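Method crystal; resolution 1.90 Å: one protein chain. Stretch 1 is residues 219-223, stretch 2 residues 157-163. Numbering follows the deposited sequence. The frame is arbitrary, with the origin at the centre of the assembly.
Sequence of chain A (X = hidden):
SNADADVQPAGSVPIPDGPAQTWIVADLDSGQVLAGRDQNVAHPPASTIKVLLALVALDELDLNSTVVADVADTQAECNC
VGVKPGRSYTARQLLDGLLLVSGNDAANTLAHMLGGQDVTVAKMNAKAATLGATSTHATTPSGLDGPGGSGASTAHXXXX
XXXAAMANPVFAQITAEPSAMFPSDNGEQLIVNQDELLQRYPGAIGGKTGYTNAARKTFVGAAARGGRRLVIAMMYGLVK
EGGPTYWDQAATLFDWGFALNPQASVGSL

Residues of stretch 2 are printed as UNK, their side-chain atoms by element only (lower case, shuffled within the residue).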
# COMPACT_ATOMS: atom_id res chain seq x y z
N PHE A 219 3.86 1.98 5.56
CA PHE A 219 2.63 2.63 5.15
C PHE A 219 2.89 3.44 3.90
O PHE A 219 3.97 4.02 3.74
CB PHE A 219 2.10 3.55 6.26
CG PHE A 219 0.88 4.35 5.84
CD1 PHE A 219 -0.38 3.76 5.85
CD2 PHE A 219 1.00 5.67 5.44
CE1 PHE A 219 -1.50 4.48 5.47
CE2 PHE A 219 -0.12 6.40 5.05
CZ PHE A 219 -1.37 5.80 5.07
N VAL A 220 1.91 3.44 3.02
CA VAL A 220 1.90 4.33 1.86
C VAL A 220 0.47 4.84 1.73
O VAL A 220 -0.48 4.11 1.98
CB VAL A 220 2.38 3.61 0.57
CG1 VAL A 220 1.44 2.44 0.20
CG2 VAL A 220 2.48 4.60 -0.57
N GLY A 221 0.31 6.10 1.36
CA GLY A 221 -1.04 6.62 1.22
C GLY A 221 -1.10 8.03 0.67
O GLY A 221 -0.06 8.66 0.44
N ALA A 222 -2.31 8.54 0.49
CA ALA A 222 -2.46 9.84 -0.15
C ALA A 222 -3.60 10.65 0.46
O ALA A 222 -4.51 10.09 1.06
CB ALA A 222 -2.67 9.68 -1.64
N ALA A 223 -3.52 11.97 0.31
CA ALA A 223 -4.54 12.89 0.79
C ALA A 223 -4.64 14.08 -0.14
O ALA A 223 -3.70 14.36 -0.89
CB ALA A 223 -4.22 13.35 2.21
N UNK A 157 10.10 4.43 -4.17
CA UNK A 157 9.38 3.49 -5.02
C UNK A 157 7.93 3.26 -4.58
O UNK A 157 7.05 3.09 -5.42
c UNK A 157 10.09 2.14 -5.10
c UNK A 157 11.32 2.17 -5.98
o UNK A 157 11.76 3.29 -6.35
o UNK A 157 11.86 1.09 -6.31
N UNK A 158 7.68 3.23 -3.27
CA UNK A 158 6.32 3.03 -2.79
C UNK A 158 5.36 4.13 -3.28
O UNK A 158 4.25 3.83 -3.71
c UNK A 158 6.26 2.88 -1.26
c UNK A 158 6.68 1.56 0.85
c UNK A 158 6.12 0.38 -1.29
c UNK A 158 6.83 1.58 -0.68
N UNK A 159 5.79 5.39 -3.24
CA UNK A 159 4.90 6.46 -3.70
C UNK A 159 4.78 6.46 -5.22
O UNK A 159 3.75 6.85 -5.76
c UNK A 159 5.23 7.89 -1.64
c UNK A 159 5.28 7.88 -3.16
c UNK A 159 6.64 8.36 -3.66
N UNK A 160 5.83 6.01 -5.91
CA UNK A 160 5.76 5.86 -7.35
C UNK A 160 4.72 4.81 -7.70
O UNK A 160 3.90 4.98 -8.61
c UNK A 160 7.15 5.49 -7.93
c UNK A 160 7.04 5.03 -9.38
c UNK A 160 8.11 6.70 -7.80
N UNK A 161 4.74 3.71 -6.95
CA UNK A 161 3.78 2.63 -7.20
C UNK A 161 2.37 3.08 -6.82
O UNK A 161 1.41 2.84 -7.55
c UNK A 161 6.23 -0.21 -6.23
c UNK A 161 5.38 0.69 -7.13
c UNK A 161 3.02 0.37 -6.33
c UNK A 161 4.19 1.35 -6.43
N UNK A 162 2.24 3.75 -5.68
CA UNK A 162 0.92 4.22 -5.24
C UNK A 162 0.32 5.27 -6.17
O UNK A 162 -0.90 5.34 -6.35
c UNK A 162 -1.11 5.89 -3.01
c UNK A 162 -2.78 4.67 -1.79
c UNK A 162 -0.78 3.58 -2.55
c UNK A 162 -2.33 5.86 -2.35
c UNK A 162 1.00 4.79 -3.83
c UNK A 162 -2.00 3.53 -1.88
c UNK A 162 -0.32 4.75 -3.12
N UNK A 163 1.17 6.10 -6.73
CA UNK A 163 0.75 7.13 -7.67
C UNK A 163 0.14 6.49 -8.92
O UNK A 163 -0.88 6.96 -9.44
n UNK A 163 2.66 11.23 -9.79
c UNK A 163 1.67 9.17 -8.90
c UNK A 163 1.97 7.98 -8.04
c UNK A 163 2.90 10.07 -8.94
n UNK A 163 4.76 11.18 -10.73
c UNK A 163 3.56 11.74 -10.62
n UNK A 163 3.24 12.79 -11.36

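Position 157 carries four side-chain atoms, two carbons and two oxygens, with both oxygens bonded to the second carbon. A carboxylate one methylene from the backbone defines aspartate, Asp157. Its side chain is out of reach of stretch 1; OD2 is hydrogen-bonded elsewhere in the structure, OD1 to a residue flanking one of the stretches.

Position 158 has four carbons and no heteroatom. The first carbon leads to a second, which bears two terminal carbons, so the fork lies one bond beyond CB; this is leucine, Leu158, with chi1 m and chi2 t. Its CA-to-CB bond points toward the strand, and its CB lies 4.2 Å from Val220 CG2. The same methyl is nearer still to the main chain, with Val220 CG2 3.7 Å from Leu158 O. That carbonyl is already engaged within the helix, accepting a hydrogen bond from the backbone N of position 162 at 2.8 Å.

At position 159 there are three carbons, the first bonded to CA and carrying the other two. Branching at CB with two single-carbon arms gives valine, Val159, in the m rotamer. The CA-to-CB bond points sideways, so the contact is peripheral: Val220 CG2 to Val159 CG1 is 4.4 Å.

Position 160 repeats the three-carbon pattern forked at CB and is also valine, Val160, with chi1 t. It is out of reach of the strand.

The four carbons at position 161 again fork at CB, but one arm is two carbons long. The fork at CB excludes leucine, and the two-carbon arm excludes valine: isoleucine. The CA-to-CB bond of Ile161 points sideways, and its side chain makes no contact with stretch 1.

Position 162 shows seven carbons: one attached to CA, then a closed ring of six with no oxygen on it. This is phenylalanine, Phe162, with chi1 t and chi2 79°. Its CB lies 3.6 Å from Val220 CG2, while the ring runs largely across the strand direction. Gly221 CA sits 4.2 Å from the centroid of the Phe162 ring and 23° off the ring normal, a CH-pi contact over the face. Ala222 CB lies at the edge, 3.9 Å from Phe162 CE2.

Position 163 has three carbons, a nitrogen, then a carbon bearing two further nitrogens: a guanidinium, hence arginine, Arg163. Its CA-to-CB bond points sideways and its end leads away from the strand, where it is hydrogen-bonded elsewhere in the structure.

The strand and helix axes approach to 8.4 Å at 50°, and no hydrogen bond crosses between them; the contact is packing, burying 262 Å² in all. Val220, whose chi1 is p, sets its CG2 against Leu158, Val159 and Phe162, so successive helical turns meet one methyl. Gly221 has no side chain, and its CA rests over the aromatic face; an ideal CB there would point away from the helix and clash with Phe219 CZ at 2.6 Å. Ala222, its CA-to-CB bond directed toward the helix like that of Val220, completes the contact at the ring edge.

Stretch 2 157-163: DLVVIFR
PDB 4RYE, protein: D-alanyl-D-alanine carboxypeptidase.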